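Local coordinates for protein NADH oxidase (PDB 6RVB) that acts as an NADH-dependent coenzyme A disulfide reductase, a flavoprotein with bound FAD that assembles as a pair of identical chains, at residues A194-E199 against L334-T339; I358-G363 against W432-I437; P372-L377 against A390-G395. All blocks are in the same frame, centred on the assembly; numbering follows the deposited sequence.

Contact 1 (A194-E199 against L334-T339)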
loop_
_atom_site.group_PDB
_atom_site.type_symbol
_atom_site.label_atom_id
_atom_site.label_comp_id
_atom_site.label_asym_id
_atom_site.label_seq_id
_atom_site.Cartn_x
_atom_site.Cartn_y
_atom_site.Cartn_z
ATOM N N ALA A 194 14.383 2.606 17.330
ATOM C CA ALA A 194 15.438 3.535 17.036
ATOM C C ALA A 194 15.040 4.684 16.102
ATOM O O ALA A 194 15.410 5.853 16.344
ATOM C CB ALA A 194 16.501 2.844 16.435
ATOM N N LEU A 195 14.386 4.324 14.990
ATOM C CA LEU A 195 14.016 5.273 13.966
ATOM C C LEU A 195 13.064 6.285 14.627
ATOM O O LEU A 195 13.001 7.472 14.230
ATOM C CB LEU A 195 13.322 4.579 12.785
ATOM C CG LEU A 195 14.156 3.802 11.770
ATOM C CD1 LEU A 195 13.310 3.147 10.761
ATOM C CD2 LEU A 195 14.992 4.697 10.976
ATOM N N LEU A 196 12.333 5.819 15.646
ATOM C CA LEU A 196 11.363 6.630 16.282
ATOM C C LEU A 196 12.004 7.586 17.234
ATOM O O LEU A 196 11.595 8.713 17.254
ATOM C CB LEU A 196 10.389 5.752 16.994
ATOM C CG LEU A 196 9.202 5.462 16.122
ATOM C CD1 LEU A 196 8.552 4.254 16.650
ATOM C CD2 LEU A 196 8.273 6.582 15.996
ATOM N N LYS A 197 12.976 7.139 18.042
ATOM C CA LYS A 197 13.752 8.039 18.931
ATOM C C LYS A 197 14.426 9.129 18.119
ATOM O O LYS A 197 14.405 10.249 18.524
ATOM C CB LYS A 197 14.820 7.305 19.738
ATOM C CG LYS A 197 15.533 8.112 20.821
ATOM C CD LYS A 197 16.267 7.091 21.712
ATOM C CE LYS A 197 16.957 7.613 22.957
ATOM N NZ LYS A 197 18.209 8.306 22.612
ATOM N N GLU A 198 14.983 8.800 16.960
ATOM C CA GLU A 198 15.646 9.784 16.172
ATOM C C GLU A 198 14.618 10.801 15.709
ATOM O O GLU A 198 14.842 11.942 15.843
ATOM C CB GLU A 198 16.430 9.143 15.057
ATOM C CG GLU A 198 17.440 10.001 14.454
ATOM C CD GLU A 198 18.237 9.307 13.365
ATOM O OE1 GLU A 198 18.013 8.085 13.136
ATOM O OE2 GLU A 198 19.092 9.996 12.738
ATOM N N GLU A 199 13.455 10.408 15.220
ATOM C CA GLU A 199 12.511 11.402 14.808
ATOM C C GLU A 199 11.987 12.213 15.934
ATOM O O GLU A 199 11.723 13.389 15.746
ATOM C CB GLU A 199 11.358 10.850 14.025
ATOM C CG GLU A 199 11.560 11.145 12.568
ATOM C CD GLU A 199 10.745 12.325 12.098
ATOM O OE1 GLU A 199 9.636 12.437 12.654
ATOM O OE2 GLU A 199 11.219 13.103 11.198
ATOM N N LEU A 334 7.016 10.179 10.417
ATOM C CA LEU A 334 7.101 8.760 10.145
ATOM C C LEU A 334 5.743 8.179 10.196
ATOM O O LEU A 334 4.978 8.528 11.092
ATOM C CB LEU A 334 7.961 8.105 11.191
ATOM C CG LEU A 334 9.439 8.353 11.078
ATOM C CD1 LEU A 334 10.099 7.504 12.035
ATOM C CD2 LEU A 334 9.864 8.040 9.657
ATOM N N ALA A 335 5.430 7.308 9.231
ATOM C CA ALA A 335 4.273 6.366 9.313
ATOM C C ALA A 335 4.804 4.981 9.690
ATOM O O ALA A 335 5.662 4.455 8.957
ATOM C CB ALA A 335 3.579 6.299 7.986
ATOM N N VAL A 336 4.408 4.430 10.837
ATOM C CA VAL A 336 5.015 3.174 11.313
ATOM C C VAL A 336 4.004 2.030 11.309
ATOM O O VAL A 336 2.992 2.104 12.053
ATOM C CB VAL A 336 5.542 3.312 12.736
ATOM C CG1 VAL A 336 6.014 2.006 13.259
ATOM C CG2 VAL A 336 6.687 4.265 12.770
ATOM N N ALA A 337 4.242 0.989 10.512
ATOM C CA ALA A 337 3.265 -0.054 10.512
ATOM C C ALA A 337 3.812 -1.440 10.844
ATOM O O ALA A 337 4.833 -1.837 10.339
ATOM C CB ALA A 337 2.519 -0.058 9.280
ATOM N N THR A 338 3.129 -2.189 11.685
ATOM C CA THR A 338 3.565 -3.520 12.042
ATOM C C THR A 338 2.396 -4.452 11.836
ATOM O O THR A 338 1.265 -3.999 11.703
ATOM C CB THR A 338 4.040 -3.610 13.549
ATOM O OG1 THR A 338 3.052 -3.114 14.508
ATOM C CG2 THR A 338 5.287 -2.836 13.682
ATOM N N THR A 339 2.670 -5.752 11.852
ATOM C CA THR A 339 1.702 -6.784 11.602
ATOM C C THR A 339 2.357 -8.108 11.996
ATOM O O THR A 339 3.585 -8.300 11.813
ATOM C CB THR A 339 1.303 -6.805 10.105
ATOM O OG1 THR A 339 0.117 -7.542 9.998
ATOM C CG2 THR A 339 2.382 -7.470 9.138
#

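Contact 2 (I358-G363 against W432-I437). With COA (coenzyme A), chain J.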
loop_
_atom_site.group_PDB
_atom_site.type_symbol
_atom_site.label_atom_id
_atom_site.label_comp_id
_atom_site.label_asym_id
_atom_site.label_seq_id
_atom_site.Cartn_x
_atom_site.Cartn_y
_atom_site.Cartn_z
ATOM N N ILE A 358 15.629 -3.875 6.051
ATOM C CA ILE A 358 16.306 -3.234 4.968
ATOM C C ILE A 358 15.810 -1.828 4.882
ATOM O O ILE A 358 14.767 -1.582 5.416
ATOM C CB ILE A 358 16.252 -3.945 3.615
ATOM C CG1 ILE A 358 14.866 -3.977 3.078
ATOM C CG2 ILE A 358 16.730 -5.238 3.761
ATOM C CD1 ILE A 358 14.496 -2.788 2.390
ATOM N N GLN A 359 16.633 -0.919 4.311
ATOM C CA GLN A 359 16.196 0.433 4.105
ATOM C C GLN A 359 16.334 0.741 2.633
ATOM O O GLN A 359 17.425 0.523 2.106
ATOM C CB GLN A 359 17.023 1.394 4.884
ATOM C CG GLN A 359 17.187 2.654 4.135
ATOM C CD GLN A 359 17.781 3.771 4.924
ATOM O OE1 GLN A 359 18.323 3.609 6.020
ATOM N NE2 GLN A 359 17.668 4.935 4.364
ATOM N N SER A 360 15.222 1.190 2.007
ATOM C CA SER A 360 15.102 1.394 0.594
ATOM C C SER A 360 14.439 2.752 0.431
ATOM O O SER A 360 14.390 3.525 1.368
ATOM C CB SER A 360 14.255 0.358 -0.051
ATOM O OG SER A 360 14.444 0.428 -1.458
ATOM N N ARG A 361 13.995 3.077 -0.774
ATOM C CA ARG A 361 13.387 4.351 -1.010
ATOM C C ARG A 361 11.882 4.123 -1.289
ATOM O O ARG A 361 11.420 3.001 -1.368
ATOM C CB ARG A 361 14.083 5.091 -2.146
ATOM C CG ARG A 361 15.476 4.569 -2.615
ATOM C CD ARG A 361 16.415 5.642 -3.374
ATOM N NE ARG A 361 16.930 6.741 -2.491
ATOM C CZ ARG A 361 16.299 7.903 -2.165
ATOM N NH1 ARG A 361 15.104 8.222 -2.635
ATOM N NH2 ARG A 361 16.862 8.785 -1.340
ATOM N N ASP A 362 11.124 5.198 -1.412
ATOM C CA ASP A 362 9.719 5.157 -1.652
ATOM C C ASP A 362 9.450 5.659 -3.035
ATOM O O ASP A 362 8.594 6.461 -3.228
ATOM C CB ASP A 362 9.018 6.108 -0.708
ATOM C CG ASP A 362 7.529 5.683 -0.475
ATOM O OD1 ASP A 362 6.882 5.066 -1.418
ATOM O OD2 ASP A 362 6.994 5.974 0.651
ATOM N N GLY A 363 10.194 5.225 -4.013
ATOM C CA GLY A 363 10.142 5.898 -5.300
ATOM C C GLY A 363 11.560 5.840 -5.798
ATOM O O GLY A 363 12.468 5.667 -4.991
ATOM N N TRP A 432 12.714 -2.608 -8.029
ATOM C CA TRP A 432 12.403 -3.602 -7.018
ATOM C C TRP A 432 11.637 -3.061 -5.794
ATOM O O TRP A 432 12.180 -2.212 -5.095
ATOM C CB TRP A 432 13.715 -4.177 -6.537
ATOM C CG TRP A 432 14.346 -5.096 -7.570
ATOM C CD1 TRP A 432 15.394 -4.819 -8.337
ATOM C CD2 TRP A 432 13.914 -6.404 -7.919
ATOM N NE1 TRP A 432 15.679 -5.872 -9.129
ATOM C CE2 TRP A 432 14.758 -6.858 -8.887
ATOM C CE3 TRP A 432 12.916 -7.229 -7.465
ATOM C CZ2 TRP A 432 14.613 -8.106 -9.463
ATOM C CZ3 TRP A 432 12.762 -8.413 -8.027
ATOM C CH2 TRP A 432 13.608 -8.865 -9.015
ATOM N N ASP A 433 10.393 -3.504 -5.542
ATOM C CA ASP A 433 9.657 -2.928 -4.400
ATOM C C ASP A 433 10.421 -3.195 -3.125
ATOM O O ASP A 433 11.037 -4.215 -3.030
ATOM C CB ASP A 433 8.280 -3.557 -4.252
ATOM C CG ASP A 433 7.443 -2.849 -3.209
ATOM O OD1 ASP A 433 7.517 -3.246 -2.026
ATOM O OD2 ASP A 433 6.698 -1.892 -3.572
ATOM N N PRO A 434 10.362 -2.307 -2.123
ATOM C CA PRO A 434 11.049 -2.667 -0.910
ATOM C C PRO A 434 10.576 -3.975 -0.281
ATOM O O PRO A 434 11.431 -4.628 0.281
ATOM C CB PRO A 434 10.786 -1.511 -0.010
ATOM C CG PRO A 434 10.692 -0.463 -0.854
ATOM C CD PRO A 434 10.009 -0.903 -2.090
ATOM N N LEU A 435 9.312 -4.401 -0.359
ATOM C CA LEU A 435 8.980 -5.744 0.075
ATOM C C LEU A 435 9.875 -6.813 -0.679
ATOM O O LEU A 435 10.362 -7.728 -0.067
ATOM C CB LEU A 435 7.501 -5.978 -0.125
ATOM C CG LEU A 435 6.635 -5.137 0.738
ATOM C CD1 LEU A 435 5.215 -5.279 0.307
ATOM C CD2 LEU A 435 6.809 -5.610 2.105
ATOM N N LEU A 436 10.075 -6.724 -1.987
ATOM C CA LEU A 436 10.841 -7.735 -2.674
ATOM C C LEU A 436 12.298 -7.661 -2.200
ATOM O O LEU A 436 12.969 -8.671 -2.120
ATOM C CB LEU A 436 10.757 -7.626 -4.219
ATOM C CG LEU A 436 9.301 -7.667 -4.533
ATOM C CD1 LEU A 436 9.159 -7.645 -5.954
ATOM C CD2 LEU A 436 8.653 -8.910 -3.928
ATOM N N ILE A 437 12.827 -6.491 -1.891
ATOM C CA ILE A 437 14.275 -6.491 -1.770
ATOM C C ILE A 437 14.446 -7.147 -0.421
ATOM O O ILE A 437 15.300 -7.992 -0.219
ATOM C CB ILE A 437 15.176 -5.128 -2.149
ATOM C CG1 ILE A 437 15.499 -4.358 -0.976
ATOM C CG2 ILE A 437 14.579 -4.113 -3.068
ATOM C CD1 ILE A 437 16.172 -5.254 -0.052
HETATM N N1A COA J . 19.044 -2.525 1.431
HETATM C C2A COA J . 19.637 -3.769 1.476
HETATM N N3A COA J . 19.930 -4.533 0.358
HETATM C C4A COA J . 19.646 -4.092 -0.930
HETATM C C5A COA J . 18.983 -2.756 -1.066
HETATM C C6A COA J . 18.702 -1.972 0.177
HETATM N N6A COA J . 18.088 -0.760 -0.052
HETATM N N7A COA J . 18.755 -2.542 -2.393
HETATM C C8A COA J . 19.234 -3.628 -3.061
HETATM N N9A COA J . 19.755 -4.543 -2.204
HETATM C C1B COA J . 20.335 -5.830 -2.666
HETATM C C2B COA J . 19.353 -6.712 -3.454
HETATM O O2B COA J . 18.579 -7.523 -2.544
HETATM C C3B COA J . 20.237 -7.595 -4.330
HETATM O O3B COA J . 20.488 -8.848 -3.643
HETATM P P3B COA J . 21.459 -10.065 -4.099
HETATM O O7A COA J . 20.751 -11.203 -3.389
HETATM O O8A COA J . 21.492 -10.078 -5.591
HETATM O O9A COA J . 22.849 -9.702 -3.602
HETATM C C4B COA J . 21.512 -6.789 -4.462
HETATM O O4B COA J . 21.420 -5.660 -3.586
HETATM C C5B COA J . 21.692 -6.223 -5.835
HETATM O O5B COA J . 20.934 -5.016 -5.970
HETATM P P1A COA J . 21.553 -3.881 -6.933
HETATM O O1A COA J . 20.572 -2.778 -6.741
HETATM O O2A COA J . 23.025 -3.646 -6.674
HETATM O O3A COA J . 21.215 -4.548 -8.374
HETATM P P2A COA J . 22.103 -5.209 -9.571
HETATM O O4A COA J . 21.540 -6.583 -10.042
HETATM O O5A COA J . 23.562 -4.978 -9.215
HETATM O O6A COA J . 21.726 -4.058 -10.623
HETATM C CBP COA J . 21.107 -2.902 -12.575
HETATM C CCP COA J . 21.392 -4.258 -11.966
HETATM C CDP COA J . 21.273 -1.742 -11.586
HETATM C CEP COA J . 22.138 -2.777 -13.681
HETATM C CAP COA J . 19.664 -3.011 -13.127
HETATM O OAP COA J . 18.682 -3.202 -12.103
HETATM C C9P COA J . 19.282 -1.851 -14.000
HETATM O O9P COA J . 19.785 -1.710 -15.131
HETATM N N8P COA J . 18.389 -0.988 -13.511
HETATM C C7P COA J . 18.295 0.278 -14.232
HETATM C C6P COA J . 17.334 0.153 -15.414
HETATM C C5P COA J . 16.015 -0.227 -14.770
HETATM O O5P COA J . 15.731 -1.391 -14.496
HETATM N N4P COA J . 15.158 0.733 -14.507
HETATM C C3P COA J . 13.782 0.306 -14.590
HETATM C C2P COA J . 13.458 -0.148 -16.004
HETATM S S1P COA J . 12.439 1.160 -16.718
#

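Contact 3 (P372-L377 against A390-G395)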
loop_
_atom_site.group_PDB
_atom_site.type_symbol
_atom_site.label_atom_id
_atom_site.label_comp_id
_atom_site.label_asym_id
_atom_site.label_seq_id
_atom_site.Cartn_x
_atom_site.Cartn_y
_atom_site.Cartn_z
ATOM N N PRO A 372 12.717 7.812 2.335
ATOM C CA PRO A 372 13.191 6.493 2.713
ATOM C C PRO A 372 12.014 5.678 3.137
ATOM O O PRO A 372 10.979 6.184 3.457
ATOM C CB PRO A 372 14.085 6.808 3.882
ATOM C CG PRO A 372 13.369 7.862 4.542
ATOM C CD PRO A 372 12.669 8.693 3.497
ATOM N N LEU A 373 12.178 4.384 3.061
ATOM C CA LEU A 373 11.139 3.393 3.363
ATOM C C LEU A 373 11.897 2.162 3.840
ATOM O O LEU A 373 12.837 1.685 3.124
ATOM C CB LEU A 373 10.349 3.049 2.114
ATOM C CG LEU A 373 9.120 2.243 2.467
ATOM C CD1 LEU A 373 8.074 2.681 1.550
ATOM C CD2 LEU A 373 9.337 0.731 2.273
ATOM N N TRP A 374 11.563 1.684 5.043
ATOM C CA TRP A 374 12.298 0.589 5.665
ATOM C C TRP A 374 11.311 -0.536 5.750
ATOM O O TRP A 374 10.129 -0.255 6.006
ATOM C CB TRP A 374 12.659 0.909 7.075
ATOM C CG TRP A 374 13.707 1.985 7.305
ATOM C CD1 TRP A 374 15.044 1.798 7.563
ATOM C CD2 TRP A 374 13.492 3.400 7.360
ATOM N NE1 TRP A 374 15.667 3.015 7.698
ATOM C CE2 TRP A 374 14.735 4.005 7.589
ATOM C CE3 TRP A 374 12.377 4.222 7.163
ATOM C CZ2 TRP A 374 14.874 5.354 7.680
ATOM C CZ3 TRP A 374 12.533 5.565 7.253
ATOM C CH2 TRP A 374 13.768 6.116 7.498
ATOM N N VAL A 375 11.719 -1.787 5.488
ATOM C CA VAL A 375 10.788 -2.869 5.693
ATOM C C VAL A 375 11.507 -3.921 6.487
ATOM O O VAL A 375 12.719 -4.046 6.332
ATOM C CB VAL A 375 10.136 -3.380 4.418
ATOM C CG1 VAL A 375 10.724 -2.743 3.173
ATOM C CG2 VAL A 375 10.219 -4.854 4.360
ATOM N N GLU A 376 10.776 -4.556 7.426
ATOM C CA GLU A 376 11.253 -5.674 8.250
ATOM C C GLU A 376 10.497 -6.937 7.971
ATOM O O GLU A 376 9.308 -6.863 7.885
ATOM C CB GLU A 376 11.058 -5.438 9.747
ATOM C CG GLU A 376 11.662 -6.604 10.576
ATOM C CD GLU A 376 11.478 -6.370 12.051
ATOM O OE1 GLU A 376 10.993 -5.288 12.423
ATOM O OE2 GLU A 376 11.818 -7.276 12.844
ATOM N N LEU A 377 11.149 -8.098 7.911
ATOM C CA LEU A 377 10.436 -9.345 7.725
ATOM C C LEU A 377 10.835 -10.246 8.858
ATOM O O LEU A 377 11.994 -10.414 9.121
ATOM C CB LEU A 377 10.923 -9.926 6.413
ATOM C CG LEU A 377 10.028 -10.013 5.236
ATOM C CD1 LEU A 377 8.900 -8.964 5.296
ATOM C CD2 LEU A 377 10.890 -9.994 4.012
ATOM N N ALA A 390 7.317 -5.308 9.389
ATOM C CA ALA A 390 7.034 -3.912 9.639
ATOM C C ALA A 390 7.282 -3.126 8.404
ATOM O O ALA A 390 8.094 -3.504 7.602
ATOM C CB ALA A 390 7.860 -3.426 10.706
ATOM N N VAL A 391 6.601 -2.044 8.155
ATOM C CA VAL A 391 7.265 -1.142 7.218
ATOM C C VAL A 391 7.181 0.265 7.762
ATOM O O VAL A 391 6.212 0.566 8.485
ATOM C CB VAL A 391 6.802 -1.220 5.740
ATOM C CG1 VAL A 391 5.812 -2.337 5.457
ATOM C CG2 VAL A 391 6.301 0.071 5.331
ATOM N N VAL A 392 8.223 1.073 7.570
ATOM C CA VAL A 392 8.107 2.421 8.055
ATOM C C VAL A 392 8.439 3.338 6.910
ATOM O O VAL A 392 9.349 3.020 6.152
ATOM C CB VAL A 392 8.800 2.729 9.449
ATOM C CG1 VAL A 392 9.576 1.588 9.978
ATOM C CG2 VAL A 392 9.556 3.997 9.404
ATOM N N ALA A 393 7.639 4.401 6.730
ATOM C CA ALA A 393 7.769 5.272 5.581
ATOM C C ALA A 393 7.375 6.670 6.005
ATOM O O ALA A 393 7.000 6.813 7.159
ATOM C CB ALA A 393 6.911 4.769 4.515
ATOM N N ARG A 394 7.494 7.699 5.152
ATOM C CA ARG A 394 6.815 8.968 5.454
ATOM C C ARG A 394 5.385 8.811 4.896
ATOM O O ARG A 394 4.406 9.170 5.501
ATOM C CB ARG A 394 7.542 10.156 4.859
ATOM C CG ARG A 394 9.063 10.042 4.925
ATOM C CD ARG A 394 9.822 11.369 5.140
ATOM N NE ARG A 394 11.233 11.160 5.548
ATOM C CZ ARG A 394 11.677 10.961 6.823
ATOM N NH1 ARG A 394 10.843 10.949 7.839
ATOM N NH2 ARG A 394 12.965 10.755 7.134
ATOM N N GLY A 395 5.294 8.110 3.776
ATOM C CA GLY A 395 4.071 7.813 3.027
ATOM C C GLY A 395 2.698 7.587 3.639
ATOM O O GLY A 395 2.630 6.817 4.539
#

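Contact 1 (A194-E199 against L334-T339)
The carbonyl oxygen of L195 receives the backbone N of E199 at 3.1 Å in an ordinary helical hydrogen bond, and from the strand CD1 of L334 comes to 3.6 Å of that same L195 O. This second approach is a van der Waals contact of a methyl with the oxygen, and no hydrogen bond crosses between 194-199 and 334-339. L334 has the largest share of the contact: its CG lies anti to the carbonyl carbon (chi1 -74°), and the branch beyond enters between L195, L196 and E199. Its CD1 meets L195 CB at 4.4 Å, while its CG meets the aliphatic CG of E199 at 3.8 Å. The bend at chi2 (-101°) turns CD of E199, and the carboxylate is held separately, its OE1 accepting a hydrogen bond from the backbone N of D333. Two residues along the strand, L196 CD2 touches V336 CG2 at 4.3 Å, a looser van der Waals contact. The segment axes run nearly antiparallel, at 158° and 10.3 Å at closest approach, a spacing suited to helix-on-sheet packing. Helix 190-202, from the nucleotide-binding part of the chain, thus lies on one face of the antiparallel sheet of the dimerisation domain, where L195 also reaches V392 of strand 386-393 and L196 reaches A331 of strand 327-331. On the other face A337 and T339 pack on helix 401-409, and A335 on F428 of the second subunit.

Contact 2 (I358-G363 against W432-I437)
P434 and I437, three residues apart in a short N-capped helix, pack against S360 and I358 of strand 353-361, an outermost strand, within this chain, of the antiparallel sheet in the dimerisation domain. Just ahead of the helix stands D433, its N-cap: OD1 accepts the backbone N of L435 at 2.7 Å with an N-H...O angle of 151°, on the anti side of the carboxylate. OD2 forms a salt bridge with R400, which also pairs with D362 at the end of the strand segment, so one arginine ties the helix start to the turn after the strand. The backbone O of D433 closes the first turn by accepting the N of I437 at 3.1 Å. P434 follows at the first helical position, where the missing N-H costs no helical bond. Its ring CG lies 3.7 Å from CB of S360 and 3.6 Å from the carbonyl O of R361, so the ring packs on the strand end against both a methylene and a carbonyl oxygen. I437 then closes the interface, its CD1 3.6 Å from CG1 of I358; a chi1 of 66° puts that CG1 between the backbone N and the carbonyl carbon, where I437 CD1 meets it. The two isoleucines also border the adenine of coenzyme A, with I437 CD1 at 3.8 Å from C4A and I358 CB at 3.8 Å from N1A. N303, R307, K20 and R63 of the second subunit hydrogen-bond the same coenzyme, which therefore bridges the two subunits. Beside the isoleucines, the exocyclic N6A of coenzyme A donates an almost straight hydrogen bond to the backbone O of Q359, 2.6 Å long at 170°.

Contact 3 (P372-L377 against A390-G395)
P372 opens the first strand of the beta hairpin 372-380/386-393, its ring CD 3.5 Å from NE of R394. An alanine here would lack CG and CD and would probably leave the R394 side chain freer to shift, although R394 NH1 would still have its hydrogen bond to D333 O. Next, L373 CD1 meets A393 CB at 3.8 Å. W374 and V392 form an antiparallel hydrogen-bonded pair: W374 N reaches V392 O at 2.8 Å and 170°, and V392 N returns to W374 O at 2.8 Å. The same V392 O lies in the plane of the indole at its edge, 3.4 Å from CE3, and CE3 also touches V392 CG2 at 3.6 Å. V375 faces V391 in a non-hydrogen-bonded pair on the opposite face of the sheet, CB to CB 4.2 Å, where helix 434-438 also packs on V375. E376 returns to the face of W374; with CG anti to the backbone N (chi1 -176°) and the chain extended beyond, it passes A390, and its OE1 accepts from W188 NE1. The hairpin segment closes with A390 N donating to E376 O at 2.9 Å, the donor tilted 28° from the carbonyl plane.

Contact 3 is the middle of the three: its centre lies 8 Å from those of contacts 1 and 2, which are 16 Å apart. Probable hydrogen bonds join it to both sides, A335 N to A393 O at 2.6 Å and S360 N to L373 O at 2.7 Å, making one continuous sheet. L195 CD2 of contact 1 packs on W374 CZ2 of contact 3 at 3.4 Å, and W374 NE1 in turn makes a weak hydrogen bond to the side chain of Q359. Contact 2 lines the coenzyme A adenine pocket, whereas contact 1 only comes near the other ligands, the V336 side chain being about 9 Å from bound NAD and about 11 Å from FAD.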